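Local coordinates for Lmo0135 protein (Listeria monocytogenes EGD-e, PDB 5ISU) that probably binds peptides outside the cell as the substrate-binding component of an ABC transporter, at residues Tyr298-Ser304 against Pro464-Asn469; Phe305-Lys311 against Gly403-Tyr409. All coordinates share one frame; numbering follows the deposited sequence.

Contact 1. Residues Tyr298-Ser304 against Pro464-Asn469; sequences YAKPASS and PISYDN
The ring of Tyr467 lies beneath the methyl of Ala302, and this pair forms the tight part of the contact. Ala302 CB sits 3.6 Å from the centroid of the Tyr467 ring, 20° off its normal, a CH-pi contact displaced toward the rim. The same methyl meets Pro464 CB at 3.8 Å, so a residue as small as alanine fits between proline and tyrosine. The phenol suits its place because it reaches polar backbone that the sheet no longer pairs. With CG anti to the carbonyl carbon (chi1 -53°), the ring runs along residues 302-304; Tyr467 OH gives its hydrogen to Ser304 O at 2.7 Å, in the ring plane, and accepts from Ser303 N at 3.1 Å in a nearly straight bond.

Behind the ring, antiparallel pairing takes over. Lys300 and Tyr467 form the hydrogen-bonded pair, with Lys300 N to Tyr467 O at 3.0 Å and Tyr467 N to Lys300 O at 2.9 Å. Ala302 N closes the strand end on Ile465 O. On the buried face, Ala299 CB packs 3.4 Å from Asp468 OD1, whose syn lone pair takes the hydrogen of Ser466 OG; Arg257 pairs with the other carboxylate oxygen.

The solvent side is looser. Lys300 lays only its aliphatic CG near Tyr467 CB, 4.1 Å away, and carries its amine on to Glu308, while the exposed Pro301 ring turns away from the partner strand.

Strand 299-301 thus pairs antiparallel with strand 462-475, which also pairs with strand 248-263. Ile465 and Ser466 both face Ser259 there, a classic beta bulge, and helix 285-292 packs against Pro301, Ile465 and Ser466.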
loop_
_atom_site.group_PDB
_atom_site.type_symbol
_atom_site.label_atom_id
_atom_site.label_comp_id
_atom_site.label_asym_id
_atom_site.label_seq_id
_atom_site.Cartn_x
_atom_site.Cartn_y
_atom_site.Cartn_z
ATOM N N TYR A 298 -8.352 -12.928 9.578
ATOM C CA TYR A 298 -7.497 -12.432 8.497
ATOM C C TYR A 298 -8.101 -11.374 7.589
ATOM O O TYR A 298 -7.409 -10.826 6.723
ATOM C CB TYR A 298 -7.004 -13.623 7.690
ATOM C CG TYR A 298 -6.414 -14.697 8.589
ATOM C CD1 TYR A 298 -5.269 -14.449 9.345
ATOM C CD2 TYR A 298 -7.002 -15.962 8.684
ATOM C CE1 TYR A 298 -4.729 -15.429 10.175
ATOM C CE2 TYR A 298 -6.470 -16.947 9.509
ATOM C CZ TYR A 298 -5.338 -16.680 10.250
ATOM O OH TYR A 298 -4.819 -17.662 11.068
ATOM N N ALA A 299 -9.381 -11.090 7.782
ATOM C CA ALA A 299 -10.065 -10.074 7.001
ATOM C C ALA A 299 -11.398 -9.727 7.649
ATOM O O ALA A 299 -11.999 -10.568 8.309
ATOM C CB ALA A 299 -10.282 -10.547 5.567
ATOM N N LYS A 300 -11.813 -8.472 7.508
ATOM C CA LYS A 300 -13.106 -8.035 8.002
ATOM C C LYS A 300 -13.915 -7.532 6.783
ATOM O O LYS A 300 -13.335 -6.980 5.846
ATOM C CB LYS A 300 -12.977 -6.961 9.085
ATOM C CG LYS A 300 -12.418 -5.619 8.607
ATOM C CD LYS A 300 -12.172 -4.638 9.759
ATOM C CE LYS A 300 -13.470 -4.175 10.398
ATOM N NZ LYS A 300 -13.230 -3.202 11.499
ATOM N N PRO A 301 -15.248 -7.743 6.789
ATOM C CA PRO A 301 -16.104 -7.311 5.694
ATOM C C PRO A 301 -15.943 -5.839 5.324
ATOM O O PRO A 301 -15.971 -4.988 6.189
ATOM C CB PRO A 301 -17.515 -7.538 6.240
ATOM C CG PRO A 301 -17.360 -8.583 7.297
ATOM C CD PRO A 301 -16.025 -8.339 7.901
ATOM N N ALA A 302 -15.765 -5.555 4.040
ATOM C CA ALA A 302 -15.641 -4.179 3.575
ATOM C C ALA A 302 -17.029 -3.550 3.324
ATOM O O ALA A 302 -18.074 -4.233 3.313
ATOM C CB ALA A 302 -14.792 -4.123 2.309
ATOM N N SER A 303 -17.012 -2.245 3.110
ATOM C CA SER A 303 -18.211 -1.452 2.847
ATOM C C SER A 303 -17.842 -0.373 1.816
ATOM O O SER A 303 -18.220 -0.461 0.635
ATOM C CB SER A 303 -18.757 -0.863 4.165
ATOM O OG SER A 303 -17.739 -0.198 4.906
ATOM N N SER A 304 -17.069 0.610 2.255
ATOM C CA SER A 304 -16.591 1.660 1.381
ATOM C C SER A 304 -15.479 1.172 0.462
ATOM O O SER A 304 -14.808 0.179 0.768
ATOM C CB SER A 304 -16.027 2.791 2.209
ATOM O OG SER A 304 -15.446 3.754 1.357
ATOM N N PRO A 464 -16.683 -4.202 -3.011
ATOM C CA PRO A 464 -15.622 -4.301 -1.981
ATOM C C PRO A 464 -15.866 -5.537 -1.132
ATOM O O PRO A 464 -16.921 -5.661 -0.545
ATOM C CB PRO A 464 -15.790 -3.025 -1.146
ATOM C CG PRO A 464 -16.756 -2.158 -1.910
ATOM C CD PRO A 464 -17.578 -3.060 -2.771
ATOM N N ILE A 465 -14.904 -6.453 -1.093
ATOM C CA ILE A 465 -15.082 -7.689 -0.360
ATOM C C ILE A 465 -14.633 -7.571 1.087
ATOM O O ILE A 465 -15.423 -7.764 1.998
ATOM C CB ILE A 465 -14.302 -8.842 -1.019
ATOM C CG1 ILE A 465 -14.773 -9.069 -2.458
ATOM C CG2 ILE A 465 -14.466 -10.121 -0.209
ATOM C CD1 ILE A 465 -13.889 -10.028 -3.234
ATOM N N SER A 466 -13.358 -7.278 1.294
ATOM C CA SER A 466 -12.819 -7.211 2.650
ATOM C C SER A 466 -11.606 -6.324 2.827
ATOM O O SER A 466 -10.897 -6.044 1.861
ATOM C CB SER A 466 -12.446 -8.624 3.100
ATOM O OG SER A 466 -11.513 -9.242 2.211
ATOM N N TYR A 467 -11.423 -5.834 4.054
ATOM C CA TYR A 467 -10.233 -5.109 4.413
ATOM C C TYR A 467 -9.400 -6.199 5.041
ATOM O O TYR A 467 -9.791 -6.786 6.063
ATOM C CB TYR A 467 -10.496 -3.957 5.387
ATOM C CG TYR A 467 -11.568 -3.025 4.885
ATOM C CD1 TYR A 467 -11.485 -2.483 3.601
ATOM C CD2 TYR A 467 -12.649 -2.670 5.681
ATOM C CE1 TYR A 467 -12.457 -1.641 3.110
ATOM C CE2 TYR A 467 -13.629 -1.814 5.200
ATOM C CZ TYR A 467 -13.526 -1.307 3.900
ATOM O OH TYR A 467 -14.488 -0.460 3.370
ATOM N N ASP A 468 -8.273 -6.496 4.400
ATOM C CA ASP A 468 -7.408 -7.604 4.794
ATOM C C ASP A 468 -6.320 -7.323 5.838
ATOM O O ASP A 468 -5.820 -6.214 5.967
ATOM C CB ASP A 468 -6.767 -8.177 3.533
ATOM C CG ASP A 468 -7.778 -8.832 2.604
ATOM O OD1 ASP A 468 -9.002 -8.817 2.896
ATOM O OD2 ASP A 468 -7.334 -9.384 1.573
ATOM N N ASN A 469 -5.971 -8.356 6.586
ATOM C CA ASN A 469 -4.900 -8.252 7.587
ATOM C C ASN A 469 -3.702 -9.024 7.074
ATOM O O ASN A 469 -3.840 -9.895 6.248
ATOM C CB ASN A 469 -5.327 -8.840 8.936
ATOM C CG ASN A 469 -6.509 -8.120 9.544
ATOM O OD1 ASN A 469 -6.665 -6.906 9.398
ATOM N ND2 ASN A 469 -7.358 -8.871 10.227
#

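Contact 2. Residues Phe305-Lys311 against Gly403-Tyr409; sequences FLTENTK and GNDPDAY
Thr310 OG1 works as both acceptor and donor: it accepts the hydrogen of Tyr409 OH at 2.7 Å and passes its own to Gly403 O at 2.8 Å, nearly in line with that carbonyl. Threonine suits the place because its other branch is apolar. With OG1 anti to the carbonyl carbon, CG2 is turned onto the proline, 3.3 Å from Pro406 N. Tyr409 OH also receives a weak bond from Thr307 N, so the buried phenol is held by both ends of a type I turn, Thr307 to Thr310.

The ring of Tyr409 is fixed by apolar groups as well. Leu306 CD2 stands over its centre, 3.4 Å from the Tyr409 centroid and 6° off the normal, a well-aimed CH-pi contact. Phe305 turns an edge toward the Tyr409 face, offset, with the planes at 76°; Phe305 CE1 comes within 3.8 Å of Tyr409 CD2.

Nearer the surface, amides do the joining. Asn309 ND2 gives a straight bond of 3.0 Å to Asn404 OD1, lying in the plane of both amides although these are turned 66° against each other. A water accepts from Asn309 ND2 and from Gly403 N, bridging the two loops. One backbone bond joins the loops, Lys311 N to Asn404 O at 2.9 Å. Gly403 has a positive phi with extended psi, where a side chain would press on the preceding carbonyl.

Asp405 uses the anti lone pair of OD1 to accept from Asp407 N, and Arg445 pairs with its OD2. This is an Asx turn at the start of the 3-10 stretch that begins at Pro406; the segment 403-409 carrying it packs against the type I beta turn of 307-310, so that two connecting loops are joined within a solute-binding protein of family 5.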
loop_
_atom_site.group_PDB
_atom_site.type_symbol
_atom_site.label_atom_id
_atom_site.label_comp_id
_atom_site.label_asym_id
_atom_site.label_seq_id
_atom_site.Cartn_x
_atom_site.Cartn_y
_atom_site.Cartn_z
ATOM N N PHE A 305 -15.262 1.889 -0.650
ATOM C CA PHE A 305 -14.160 1.562 -1.569
ATOM C C PHE A 305 -12.805 2.007 -0.957
ATOM O O PHE A 305 -11.736 1.580 -1.391
ATOM C CB PHE A 305 -14.378 2.155 -2.973
ATOM C CG PHE A 305 -14.119 3.616 -3.063
ATOM C CD1 PHE A 305 -12.826 4.091 -3.247
ATOM C CD2 PHE A 305 -15.154 4.528 -2.975
ATOM C CE1 PHE A 305 -12.571 5.457 -3.335
ATOM C CE2 PHE A 305 -14.902 5.892 -3.061
ATOM C CZ PHE A 305 -13.609 6.354 -3.238
ATOM N N LEU A 306 -12.878 2.854 0.061
ATOM C CA LEU A 306 -11.731 3.300 0.811
ATOM C C LEU A 306 -11.473 2.366 1.990
ATOM O O LEU A 306 -12.429 1.861 2.582
ATOM C CB LEU A 306 -12.054 4.644 1.438
ATOM C CG LEU A 306 -12.410 5.832 0.572
ATOM C CD1 LEU A 306 -12.652 6.996 1.504
ATOM C CD2 LEU A 306 -11.261 6.136 -0.370
ATOM N N THR A 307 -10.202 2.185 2.353
ATOM C CA THR A 307 -9.824 1.419 3.550
ATOM C C THR A 307 -9.992 2.309 4.782
ATOM O O THR A 307 -10.117 3.529 4.653
ATOM C CB THR A 307 -8.385 0.863 3.459
ATOM O OG1 THR A 307 -7.479 1.899 3.031
ATOM C CG2 THR A 307 -8.343 -0.298 2.475
ATOM N N GLU A 308 -9.984 1.704 5.970
ATOM C CA GLU A 308 -10.243 2.439 7.237
ATOM C C GLU A 308 -9.244 3.501 7.652
ATOM O O GLU A 308 -9.580 4.387 8.424
ATOM C CB GLU A 308 -10.409 1.465 8.396
ATOM C CG GLU A 308 -11.605 0.530 8.239
ATOM C CD GLU A 308 -11.892 -0.294 9.494
ATOM O OE1 GLU A 308 -11.114 -0.226 10.491
ATOM O OE2 GLU A 308 -12.914 -1.003 9.483
ATOM N N ASN A 309 -8.007 3.358 7.189
ATOM C CA ASN A 309 -6.937 4.318 7.470
ATOM C C ASN A 309 -7.078 5.627 6.698
ATOM O O ASN A 309 -6.433 6.618 7.045
ATOM C CB ASN A 309 -5.573 3.726 7.057
ATOM C CG ASN A 309 -5.531 3.343 5.569
ATOM O OD1 ASN A 309 -6.267 2.446 5.129
ATOM N ND2 ASN A 309 -4.660 4.008 4.796
ATOM N N THR A 310 -7.879 5.628 5.633
ATOM C CA THR A 310 -7.970 6.805 4.766
ATOM C C THR A 310 -8.916 7.848 5.303
ATOM O O THR A 310 -10.059 7.530 5.595
ATOM C CB THR A 310 -8.458 6.405 3.365
ATOM O OG1 THR A 310 -7.605 5.382 2.828
ATOM C CG2 THR A 310 -8.468 7.607 2.432
ATOM N N LYS A 311 -8.473 9.104 5.378
ATOM C CA LYS A 311 -9.355 10.180 5.853
ATOM C C LYS A 311 -10.701 10.197 5.163
ATOM O O LYS A 311 -10.796 10.001 3.954
ATOM C CB LYS A 311 -8.754 11.579 5.730
ATOM C CG LYS A 311 -7.860 11.966 6.878
ATOM C CD LYS A 311 -7.755 13.470 7.020
ATOM C CE LYS A 311 -7.229 14.158 5.775
ATOM N NZ LYS A 311 -7.103 15.618 6.051
ATOM N N GLY A 403 -2.987 4.316 0.833
ATOM C CA GLY A 403 -2.543 5.470 1.620
ATOM C C GLY A 403 -3.672 6.152 2.404
ATOM O O GLY A 403 -4.852 5.754 2.314
ATOM N N ASN A 404 -3.278 7.202 3.134
ATOM C CA ASN A 404 -4.128 7.921 4.082
ATOM C C ASN A 404 -5.018 9.056 3.556
ATOM O O ASN A 404 -5.855 9.545 4.314
ATOM C CB ASN A 404 -3.251 8.462 5.244
ATOM C CG ASN A 404 -2.579 7.351 6.045
ATOM O OD1 ASN A 404 -2.980 6.180 5.986
ATOM N ND2 ASN A 404 -1.548 7.715 6.804
ATOM N N ASP A 405 -4.807 9.504 2.314
ATOM C CA ASP A 405 -5.614 10.570 1.734
ATOM C C ASP A 405 -6.392 10.004 0.550
ATOM O O ASP A 405 -5.803 9.381 -0.340
ATOM C CB ASP A 405 -4.775 11.794 1.325
ATOM C CG ASP A 405 -5.662 13.004 0.892
ATOM O OD1 ASP A 405 -6.321 12.939 -0.191
ATOM O OD2 ASP A 405 -5.692 14.030 1.630
ATOM N N PRO A 406 -7.722 10.245 0.521
ATOM C CA PRO A 406 -8.546 9.694 -0.559
ATOM C C PRO A 406 -8.204 10.207 -1.961
ATOM O O PRO A 406 -8.584 9.582 -2.936
ATOM C CB PRO A 406 -9.969 10.092 -0.147
ATOM C CG PRO A 406 -9.789 11.321 0.691
ATOM C CD PRO A 406 -8.510 11.117 1.425
ATOM N N ASP A 407 -7.485 11.312 -2.072
ATOM C CA ASP A 407 -7.119 11.840 -3.409
ATOM C C ASP A 407 -6.257 10.841 -4.203
ATOM O O ASP A 407 -6.326 10.796 -5.428
ATOM C CB ASP A 407 -6.364 13.152 -3.285
ATOM C CG ASP A 407 -6.066 13.792 -4.643
ATOM O OD1 ASP A 407 -7.019 14.140 -5.379
ATOM O OD2 ASP A 407 -4.872 13.986 -4.959
ATOM N N ALA A 408 -5.469 10.020 -3.511
ATOM C CA ALA A 408 -4.629 9.040 -4.205
ATOM C C ALA A 408 -5.455 7.979 -4.969
ATOM O O ALA A 408 -4.952 7.356 -5.906
ATOM C CB ALA A 408 -3.653 8.367 -3.225
ATOM N N TYR A 409 -6.723 7.810 -4.588
ATOM C CA TYR A 409 -7.598 6.828 -5.217
ATOM C C TYR A 409 -8.135 7.260 -6.573
ATOM O O TYR A 409 -8.746 6.447 -7.261
ATOM C CB TYR A 409 -8.785 6.502 -4.310
ATOM C CG TYR A 409 -8.483 5.792 -2.998
ATOM C CD1 TYR A 409 -7.832 6.434 -1.954
ATOM C CD2 TYR A 409 -8.964 4.515 -2.763
ATOM C CE1 TYR A 409 -7.614 5.797 -0.742
ATOM C CE2 TYR A 409 -8.751 3.872 -1.563
ATOM C CZ TYR A 409 -8.087 4.516 -0.552
ATOM O OH TYR A 409 -7.892 3.845 0.648
HETATM O O HOH W 1 -3.846 2.444 2.627
#

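Both contacts are largely buried, and they follow one another directly: contact 2 takes up the chain where the first segment of contact 1 ends, and is nested within the loop that contact 1 closes. Contact 1 belongs to the mixed sheet and relies chiefly on repeated backbone pairing; contact 2 lies closer to the centre of the chain, joins two loops, and depends more on side-chain hydroxyls, amides and aromatic packing. In each, a tyrosine hydroxyl serves polar groups of the opposing segment. The two meet at the Lys300-Glu308 salt bridge and where Leu306 O lies 3.2 Å from Tyr467 OH, a probable hydrogen bond that would have to share the one phenol hydrogen with Ser304 O.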